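Local atomic coordinates of protein DJ-1 homolog D (Arabidopsis thaliana, PDB entry 4OGG), a protein that belongs to the DJ-1/PfpI family and carries two copies of that family's alpha/beta fold in a single chain. Residues A171-H176 with E210-F215; F22-A27 with E178-F183; Q216-L221 with S374-L379. All coordinates share one frame; numbering follows the deposited sequence.

Contact 1: A171-H176 with E210-F215; sequences ATYEGH and EVKVPF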
loop_
_atom_site.group_PDB
_atom_site.type_symbol
_atom_site.label_atom_id
_atom_site.label_comp_id
_atom_site.label_asym_id
_atom_site.label_seq_id
_atom_site.Cartn_x
_atom_site.Cartn_y
_atom_site.Cartn_z
ATOM N N ALA C 171 20.239 19.896 2.467
ATOM C CA ALA C 171 19.552 19.133 3.506
ATOM C C ALA C 171 18.398 18.254 3.021
ATOM O O ALA C 171 18.208 17.150 3.532
ATOM C CB ALA C 171 19.050 20.086 4.578
ATOM N N THR C 172 17.628 18.748 2.054
ATOM C CA THR C 172 16.481 18.011 1.515
ATOM C C THR C 172 16.264 18.379 0.052
ATOM O O THR C 172 16.889 19.312 -0.454
ATOM C CB THR C 172 15.171 18.363 2.260
ATOM O OG1 THR C 172 14.777 19.701 1.920
ATOM C CG2 THR C 172 15.360 18.270 3.768
ATOM N N TYR C 173 15.368 17.660 -0.623
ATOM C CA TYR C 173 15.094 17.954 -2.021
ATOM C C TYR C 173 14.499 19.346 -2.220
ATOM O O TYR C 173 14.412 19.834 -3.344
ATOM C CB TYR C 173 14.200 16.873 -2.652
ATOM C CG TYR C 173 12.955 16.486 -1.882
ATOM C CD1 TYR C 173 11.899 17.385 -1.711
ATOM C CD2 TYR C 173 12.820 15.202 -1.355
ATOM C CE1 TYR C 173 10.734 17.004 -1.030
ATOM C CE2 TYR C 173 11.665 14.814 -0.675
ATOM C CZ TYR C 173 10.630 15.715 -0.515
ATOM O OH TYR C 173 9.496 15.329 0.172
ATOM N N GLU C 174 14.097 19.995 -1.132
ATOM C CA GLU C 174 13.555 21.340 -1.252
ATOM C C GLU C 174 14.662 22.335 -1.592
ATOM O O GLU C 174 14.391 23.472 -1.983
ATOM C CB GLU C 174 12.843 21.751 0.039
ATOM C CG GLU C 174 11.470 21.118 0.166
ATOM C CD GLU C 174 10.638 21.323 -1.093
ATOM O OE1 GLU C 174 10.418 22.491 -1.482
ATOM O OE2 GLU C 174 10.208 20.318 -1.700
ATOM N N GLY C 175 15.909 21.899 -1.444
ATOM C CA GLY C 175 17.034 22.762 -1.759
ATOM C C GLY C 175 17.598 22.476 -3.145
ATOM O O GLY C 175 18.627 23.035 -3.527
ATOM N N HIS C 176 16.925 21.613 -3.907
ATOM C CA HIS C 176 17.395 21.267 -5.247
ATOM C C HIS C 176 17.759 22.451 -6.145
ATOM O O HIS C 176 18.784 22.416 -6.822
ATOM C CB HIS C 176 16.370 20.405 -5.998
ATOM C CG HIS C 176 16.441 18.940 -5.684
ATOM N ND1 HIS C 176 17.603 18.311 -5.291
ATOM C CD2 HIS C 176 15.502 17.969 -5.776
ATOM C CE1 HIS C 176 17.377 17.015 -5.156
ATOM N NE2 HIS C 176 16.110 16.782 -5.446
ATOM N N GLU C 210 6.821 14.522 -13.334
ATOM C CA GLU C 210 6.438 15.551 -14.290
ATOM C C GLU C 210 6.156 16.933 -13.743
ATOM O O GLU C 210 6.192 17.915 -14.489
ATOM C CB GLU C 210 5.284 15.026 -15.137
ATOM C CG GLU C 210 5.701 13.732 -15.818
ATOM C CD GLU C 210 4.587 13.045 -16.562
ATOM O OE1 GLU C 210 4.787 11.871 -16.937
ATOM O OE2 GLU C 210 3.527 13.669 -16.772
ATOM N N VAL C 211 5.874 17.028 -12.451
ATOM C CA VAL C 211 5.674 18.342 -11.864
ATOM C C VAL C 211 6.993 18.779 -11.218
ATOM O O VAL C 211 7.498 19.863 -11.497
ATOM C CB VAL C 211 4.550 18.357 -10.789
ATOM C CG1 VAL C 211 4.818 17.315 -9.712
ATOM C CG2 VAL C 211 4.453 19.753 -10.164
ATOM N N LYS C 212 7.572 17.908 -10.397
ATOM C CA LYS C 212 8.794 18.244 -9.678
ATOM C C LYS C 212 10.038 18.489 -10.520
ATOM O O LYS C 212 10.756 19.462 -10.290
ATOM C CB LYS C 212 9.113 17.166 -8.637
ATOM C CG LYS C 212 9.986 17.669 -7.482
ATOM C CD LYS C 212 9.178 18.556 -6.531
ATOM C CE LYS C 212 9.949 18.866 -5.252
ATOM N NZ LYS C 212 9.138 19.653 -4.273
ATOM N N VAL C 213 10.305 17.616 -11.482
ATOM C CA VAL C 213 11.503 17.778 -12.296
ATOM C C VAL C 213 11.537 19.075 -13.101
ATOM O O VAL C 213 12.489 19.850 -12.985
ATOM C CB VAL C 213 11.721 16.562 -13.225
ATOM C CG1 VAL C 213 12.970 16.769 -14.076
ATOM C CG2 VAL C 213 11.881 15.300 -12.381
ATOM N N PRO C 214 10.510 19.338 -13.926
ATOM C CA PRO C 214 10.565 20.593 -14.686
ATOM C C PRO C 214 10.529 21.807 -13.756
ATOM O O PRO C 214 11.233 22.796 -13.975
ATOM C CB PRO C 214 9.324 20.516 -15.579
ATOM C CG PRO C 214 9.123 19.026 -15.758
ATOM C CD PRO C 214 9.368 18.512 -14.360
ATOM N N PHE C 215 9.715 21.716 -12.710
ATOM C CA PHE C 215 9.567 22.808 -11.754
ATOM C C PHE C 215 10.901 23.185 -11.120
ATOM O O PHE C 215 11.307 24.347 -11.152
ATOM C CB PHE C 215 8.551 22.416 -10.671
ATOM C CG PHE C 215 8.166 23.544 -9.752
ATOM C CD1 PHE C 215 8.808 23.716 -8.529
ATOM C CD2 PHE C 215 7.156 24.432 -10.106
ATOM C CE1 PHE C 215 8.450 24.756 -7.670
ATOM C CE2 PHE C 215 6.790 25.478 -9.255
ATOM C CZ PHE C 215 7.439 25.638 -8.035
#
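Lys212 NZ donates to Glu174 OE2 over 2.9 Å, a salt-bridged hydrogen bond received on the syn lone pair of the carboxylate, the side facing OE1. The two side chains meet at about a right angle. Lys212 turns once, at chi2 (74°), and then runs straight to its ammonium group, whereas Glu174, whose CB points away from the helix, folds back at chi2 (-51°). Nearby, the aliphatic part of the lysine brushes Tyr173: Lys212 CE comes within 4.3 Å of Tyr173 CD1, obliquely to the ring. The bond bridges two copies of the DJ-1/PfpI alpha/beta fold, since 171-176 links strand 167-170 to helix 176-186 of the first, while 210-215 belongs to helix 208-221 of the second. The glutamate sits on a short 3-10 turn that opens with an ST turn, in which Glu174 N donates to Thr172 OG1 at 3.1 Å; that hydroxyl is also hydrogen-bonded to Pro158 O. Tyr173 is anchored at its far end by a hydrogen bond between OH and His50 O, and its ring packs edge-to-face with Tyr16. Gly175 then takes the N-cap position, and Tyr173 CA lies 3.7 Å above the centre of the His176 ring.

Contact 2: F22-A27 with E178-F183; sequences FQALQA and EFIQLF
Leu25 sets CD1 at the edge of the Phe183 ring, while its CD2 touches Ile180 CG2 and also reaches Phe183 CD2; these three side chains account for most of the surface buried here. Leu25 CD2 lies 4.1 Å from Ile180 CG2, where the two aliphatic chains meet at a slant. Leu25 CD1, near the plane of the ring, is 3.9 Å from Phe183 CE2, with the leucine running roughly perpendicular to the phenylalanine. The other branch of Ile180 works separately: with CG1 anti to the carbonyl carbon (chi1 -65°) and the chain extended beyond it, Ile180 CD1 reaches Ala24 CB at 4.1 Å. Ile180 thus straddles consecutive residues of 22-27, one branch on each. The axes of the two segments approach to 11.2 Å and cross at -42°, and the branched side-chain ends span that gap. Both helices lie against the central sheet of the first DJ-1/PfpI copy. Leu25 also rests on Ile30 and Val32 of edge strand 30-35, Phe183 packs on Ile168 of strand 167-170, and Phe28, just past the end of helix 15-27, covers Ile180.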
loop_
_atom_site.group_PDB
_atom_site.type_symbol
_atom_site.label_atom_id
_atom_site.label_comp_id
_atom_site.label_asym_id
_atom_site.label_seq_id
_atom_site.Cartn_x
_atom_site.Cartn_y
_atom_site.Cartn_z
ATOM N N PHE C 22 19.471 14.116 -12.224
ATOM C CA PHE C 22 19.729 13.297 -13.412
ATOM C C PHE C 22 19.180 13.955 -14.674
ATOM O O PHE C 22 19.873 14.054 -15.689
ATOM C CB PHE C 22 19.094 11.906 -13.256
ATOM C CG PHE C 22 19.293 11.002 -14.451
ATOM C CD1 PHE C 22 20.575 10.643 -14.868
ATOM C CD2 PHE C 22 18.197 10.507 -15.155
ATOM C CE1 PHE C 22 20.765 9.805 -15.968
ATOM C CE2 PHE C 22 18.375 9.666 -16.259
ATOM C CZ PHE C 22 19.662 9.317 -16.664
ATOM N N GLN C 23 17.934 14.407 -14.617
ATOM C CA GLN C 23 17.321 15.023 -15.786
ATOM C C GLN C 23 17.625 16.508 -15.945
ATOM O O GLN C 23 17.764 16.998 -17.066
ATOM C CB GLN C 23 15.811 14.781 -15.761
ATOM C CG GLN C 23 15.469 13.304 -15.671
ATOM C CD GLN C 23 13.999 13.031 -15.865
ATOM O OE1 GLN C 23 13.160 13.522 -15.107
ATOM N NE2 GLN C 23 13.675 12.244 -16.884
ATOM N N ALA C 24 17.737 17.226 -14.835
ATOM C CA ALA C 24 18.035 18.650 -14.904
ATOM C C ALA C 24 19.417 18.853 -15.515
ATOM O O ALA C 24 19.584 19.637 -16.448
ATOM C CB ALA C 24 17.986 19.272 -13.514
ATOM N N LEU C 25 20.409 18.141 -14.988
ATOM C CA LEU C 25 21.767 18.274 -15.496
ATOM C C LEU C 25 21.831 17.938 -16.979
ATOM O O LEU C 25 22.509 18.622 -17.749
ATOM C CB LEU C 25 22.720 17.383 -14.698
ATOM C CG LEU C 25 22.865 17.770 -13.222
ATOM C CD1 LEU C 25 23.831 16.809 -12.556
ATOM C CD2 LEU C 25 23.368 19.208 -13.082
ATOM N N GLN C 26 21.123 16.890 -17.386
ATOM C CA GLN C 26 21.100 16.516 -18.792
ATOM C C GLN C 26 20.462 17.636 -19.608
ATOM O O GLN C 26 20.940 17.981 -20.689
ATOM C CB GLN C 26 20.323 15.213 -18.986
ATOM C CG GLN C 26 21.119 13.981 -18.604
ATOM C CD GLN C 26 20.369 12.699 -18.879
ATOM O OE1 GLN C 26 19.495 12.300 -18.112
ATOM N NE2 GLN C 26 20.700 12.051 -19.984
ATOM N N ALA C 27 19.386 18.215 -19.086
ATOM C CA ALA C 27 18.707 19.293 -19.795
ATOM C C ALA C 27 19.653 20.466 -20.016
ATOM O O ALA C 27 19.514 21.210 -20.990
ATOM C CB ALA C 27 17.484 19.754 -19.012
ATOM N N GLU C 178 18.953 25.677 -5.652
ATOM C CA GLU C 178 20.266 26.247 -5.363
ATOM C C GLU C 178 21.350 25.167 -5.389
ATOM O O GLU C 178 22.480 25.419 -5.799
ATOM C CB GLU C 178 20.251 26.951 -4.002
ATOM C CG GLU C 178 21.621 27.439 -3.553
ATOM C CD GLU C 178 21.583 28.224 -2.253
ATOM O OE1 GLU C 178 20.633 28.042 -1.461
ATOM O OE2 GLU C 178 22.517 29.018 -2.018
ATOM N N PHE C 179 20.984 23.963 -4.957
ATOM C CA PHE C 179 21.895 22.818 -4.929
ATOM C C PHE C 179 22.437 22.576 -6.332
ATOM O O PHE C 179 23.649 22.540 -6.558
ATOM C CB PHE C 179 21.126 21.584 -4.444
ATOM C CG PHE C 179 21.950 20.318 -4.373
ATOM C CD1 PHE C 179 23.034 20.217 -3.510
ATOM C CD2 PHE C 179 21.580 19.199 -5.118
ATOM C CE1 PHE C 179 23.740 19.010 -3.379
ATOM C CE2 PHE C 179 22.276 17.990 -5.000
ATOM C CZ PHE C 179 23.358 17.894 -4.126
ATOM N N ILE C 180 21.520 22.420 -7.277
ATOM C CA ILE C 180 21.881 22.171 -8.662
ATOM C C ILE C 180 22.584 23.375 -9.292
ATOM O O ILE C 180 23.551 23.214 -10.039
ATOM C CB ILE C 180 20.618 21.790 -9.473
ATOM C CG1 ILE C 180 20.073 20.456 -8.950
ATOM C CG2 ILE C 180 20.940 21.720 -10.960
ATOM C CD1 ILE C 180 18.739 20.036 -9.540
ATOM N N GLN C 181 22.114 24.580 -8.986
ATOM C CA GLN C 181 22.737 25.777 -9.550
ATOM C C GLN C 181 24.200 25.886 -9.126
ATOM O O GLN C 181 25.076 26.170 -9.945
ATOM C CB GLN C 181 21.985 27.036 -9.112
ATOM C CG GLN C 181 22.330 28.261 -9.947
ATOM C CD GLN C 181 21.628 29.515 -9.465
ATOM O OE1 GLN C 181 22.090 30.180 -8.539
ATOM N NE2 GLN C 181 20.499 29.840 -10.089
ATOM N N LEU C 182 24.461 25.652 -7.845
ATOM C CA LEU C 182 25.816 25.730 -7.315
ATOM C C LEU C 182 26.721 24.683 -7.950
ATOM O O LEU C 182 27.904 24.933 -8.193
ATOM C CB LEU C 182 25.795 25.545 -5.796
ATOM C CG LEU C 182 25.205 26.703 -4.987
ATOM C CD1 LEU C 182 24.928 26.256 -3.567
ATOM C CD2 LEU C 182 26.175 27.887 -5.010
ATOM N N PHE C 183 26.157 23.509 -8.222
ATOM C CA PHE C 183 26.913 22.419 -8.825
ATOM C C PHE C 183 27.266 22.784 -10.262
ATOM O O PHE C 183 28.394 22.575 -10.706
ATOM C CB PHE C 183 26.087 21.129 -8.783
ATOM C CG PHE C 183 26.839 19.902 -9.227
ATOM C CD1 PHE C 183 28.003 19.504 -8.571
ATOM C CD2 PHE C 183 26.364 19.125 -10.277
ATOM C CE1 PHE C 183 28.678 18.343 -8.956
ATOM C CE2 PHE C 183 27.032 17.963 -10.670
ATOM C CZ PHE C 183 28.190 17.573 -10.007
#

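Contact 3: Q216-L221 with S374-L379; sequences QSLQAL and SQLMAL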
loop_
_atom_site.group_PDB
_atom_site.type_symbol
_atom_site.label_atom_id
_atom_site.label_comp_id
_atom_site.label_asym_id
_atom_site.label_seq_id
_atom_site.Cartn_x
_atom_site.Cartn_y
_atom_site.Cartn_z
ATOM N N GLN C 216 11.598 22.201 -10.567
ATOM C CA GLN C 216 12.876 22.483 -9.934
ATOM C C GLN C 216 14.004 22.735 -10.927
ATOM O O GLN C 216 14.954 23.450 -10.614
ATOM C CB GLN C 216 13.237 21.359 -8.963
ATOM C CG GLN C 216 12.266 21.304 -7.796
ATOM C CD GLN C 216 12.803 20.539 -6.615
ATOM O OE1 GLN C 216 12.781 21.028 -5.484
ATOM N NE2 GLN C 216 13.282 19.332 -6.861
ATOM N N SER C 217 13.905 22.163 -12.123
ATOM C CA SER C 217 14.938 22.382 -13.132
ATOM C C SER C 217 14.936 23.863 -13.514
ATOM O O SER C 217 15.990 24.499 -13.606
ATOM C CB SER C 217 14.677 21.531 -14.380
ATOM O OG SER C 217 14.906 20.154 -14.130
ATOM N N LEU C 218 13.745 24.411 -13.727
ATOM C CA LEU C 218 13.618 25.815 -14.101
ATOM C C LEU C 218 14.020 26.741 -12.956
ATOM O O LEU C 218 14.596 27.806 -13.186
ATOM C CB LEU C 218 12.185 26.109 -14.563
ATOM C CG LEU C 218 11.781 25.392 -15.854
ATOM C CD1 LEU C 218 10.288 25.556 -16.107
ATOM C CD2 LEU C 218 12.593 25.946 -17.017
ATOM N N GLN C 219 13.722 26.344 -11.723
ATOM C CA GLN C 219 14.100 27.154 -10.570
ATOM C C GLN C 219 15.618 27.138 -10.410
ATOM O O GLN C 219 16.211 28.113 -9.947
ATOM C CB GLN C 219 13.478 26.611 -9.284
ATOM C CG GLN C 219 11.981 26.831 -9.149
ATOM C CD GLN C 219 11.452 26.290 -7.839
ATOM O OE1 GLN C 219 11.692 25.131 -7.497
ATOM N NE2 GLN C 219 10.729 27.124 -7.097
ATOM N N ALA C 220 16.244 26.024 -10.781
ATOM C CA ALA C 220 17.696 25.895 -10.658
ATOM C C ALA C 220 18.426 26.877 -11.570
ATOM O O ALA C 220 19.537 27.320 -11.262
ATOM C CB ALA C 220 18.125 24.475 -10.981
ATOM N N LEU C 221 17.798 27.204 -12.694
ATOM C CA LEU C 221 18.375 28.136 -13.654
ATOM C C LEU C 221 18.264 29.563 -13.126
ATOM O O LEU C 221 18.995 30.450 -13.563
ATOM C CB LEU C 221 17.651 28.021 -15.000
ATOM C CG LEU C 221 17.841 26.713 -15.774
ATOM C CD1 LEU C 221 16.815 26.612 -16.887
ATOM C CD2 LEU C 221 19.253 26.651 -16.336
ATOM N N SER C 374 15.143 21.273 -21.974
ATOM C CA SER C 374 16.110 21.839 -22.914
ATOM C C SER C 374 15.429 22.651 -24.018
ATOM O O SER C 374 15.851 23.766 -24.335
ATOM C CB SER C 374 16.948 20.720 -23.544
ATOM O OG SER C 374 17.913 21.243 -24.442
ATOM N N GLN C 375 14.376 22.094 -24.605
ATOM C CA GLN C 375 13.672 22.790 -25.673
ATOM C C GLN C 375 12.906 24.003 -25.159
ATOM O O GLN C 375 12.750 24.989 -25.876
ATOM C CB GLN C 375 12.751 21.819 -26.418
ATOM C CG GLN C 375 13.541 20.695 -27.088
ATOM C CD GLN C 375 12.699 19.777 -27.952
ATOM O OE1 GLN C 375 13.128 18.673 -28.292
ATOM N NE2 GLN C 375 11.507 20.230 -28.327
ATOM N N LEU C 376 12.430 23.942 -23.919
ATOM C CA LEU C 376 11.726 25.083 -23.350
ATOM C C LEU C 376 12.753 26.192 -23.121
ATOM O O LEU C 376 12.474 27.371 -23.345
ATOM C CB LEU C 376 11.058 24.705 -22.027
ATOM C CG LEU C 376 10.475 25.867 -21.217
ATOM C CD1 LEU C 376 9.497 26.669 -22.067
ATOM C CD2 LEU C 376 9.782 25.317 -19.978
ATOM N N MET C 377 13.946 25.802 -22.678
ATOM C CA MET C 377 15.025 26.756 -22.439
ATOM C C MET C 377 15.361 27.497 -23.725
ATOM O O MET C 377 15.544 28.714 -23.721
ATOM C CB MET C 377 16.272 26.029 -21.930
ATOM C CG MET C 377 16.161 25.526 -20.500
ATOM S SD MET C 377 17.547 24.466 -20.036
ATOM C CE MET C 377 18.903 25.668 -20.018
ATOM N N ALA C 378 15.444 26.754 -24.826
ATOM C CA ALA C 378 15.758 27.342 -26.120
ATOM C C ALA C 378 14.761 28.440 -26.478
ATOM O O ALA C 378 15.153 29.536 -26.878
ATOM C CB ALA C 378 15.760 26.266 -27.197
ATOM N N LEU C 379 13.471 28.147 -26.331
ATOM C CA LEU C 379 12.429 29.124 -26.642
ATOM C C LEU C 379 12.483 30.344 -25.731
ATOM O O LEU C 379 12.169 31.455 -26.157
ATOM C CB LEU C 379 11.038 28.484 -26.550
ATOM C CG LEU C 379 10.656 27.495 -27.651
ATOM C CD1 LEU C 379 9.221 27.039 -27.445
ATOM C CD2 LEU C 379 10.804 28.153 -29.014
#
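Leu218 and Leu221, one turn apart on helix 208-221, meet Leu376 and Met377, neighbours on helix 369-380. The pairing belongs to the second DJ-1/PfpI copy, a mixed six-stranded sheet flanked by helices, and it joins the helix that follows the first strand of that sheet to the one that follows the last. The nearest CA atoms are those of Leu218 and Met377, 8.5 Å apart, so side chains span the gap.

Polar bonds serve the individual helices and their surroundings and do not cross between the two segments. Ala220 N donates to Gln216 O at 2.9 Å, and Ala378 N to Ser374 O at 3.1 Å, in the ordinary helical pattern. Ser217 OG is hydrogen-bonded to Val213 O one turn earlier, which accounts for the polar end of a buried side chain. Gln375 NE2 makes a weak hydrogen bond to Thr356 OG1 of strand 355-357.

The contact proper is apolar and comes in two pairs. In the first, Leu376 crosses Leu218 at about a right angle and presses one methyl against the leucine fork: Leu376 CD2 is 3.9 Å from Leu218 CD1 and 4.1 Å from Leu218 CD2. CB of Leu376 already points at the other helix; CG lies opposite the backbone N (chi1 171°), and chi2 then sets CD2 against Leu218. Leu218 leans onto Val225 of strand 224-228 as well.

In the second pair Met377 lies aslant Leu221, and Phe28 from the first copy of the fold touches both residues. CG and SD of the methionine run alongside Leu221 CD1, at 3.8 Å from Met377 CG and 3.9 Å from Met377 SD, and the bend at chi3 (68°) turns CE back onto the same leucine, where Met377 CE meets Leu221 CD2 at 3.8 Å.

Four helices, two from each copy of the DJ-1/PfpI fold, supply the helical parts of these contacts. Contact 2 joins 15-27 to 176-186 within the first copy and contact 3 joins 208-221 to 369-380 within the second; contact 1 alone spans both copies. Its centre is about 10 Å from that of contact 2 and about 13 Å from that of contact 3, with which it shares helix 208-221; contacts 2 and 3 are centred about 10 Å apart. Along the chain contacts 1 and 2 interleave, and contact 3 follows. Gln181 NE2 probably hydrogen-bonds to Ala220 O at 2.9 Å, and Ala24 packs on Ser217, so helices 176-186 and 15-27 both touch 208-221 of the second copy.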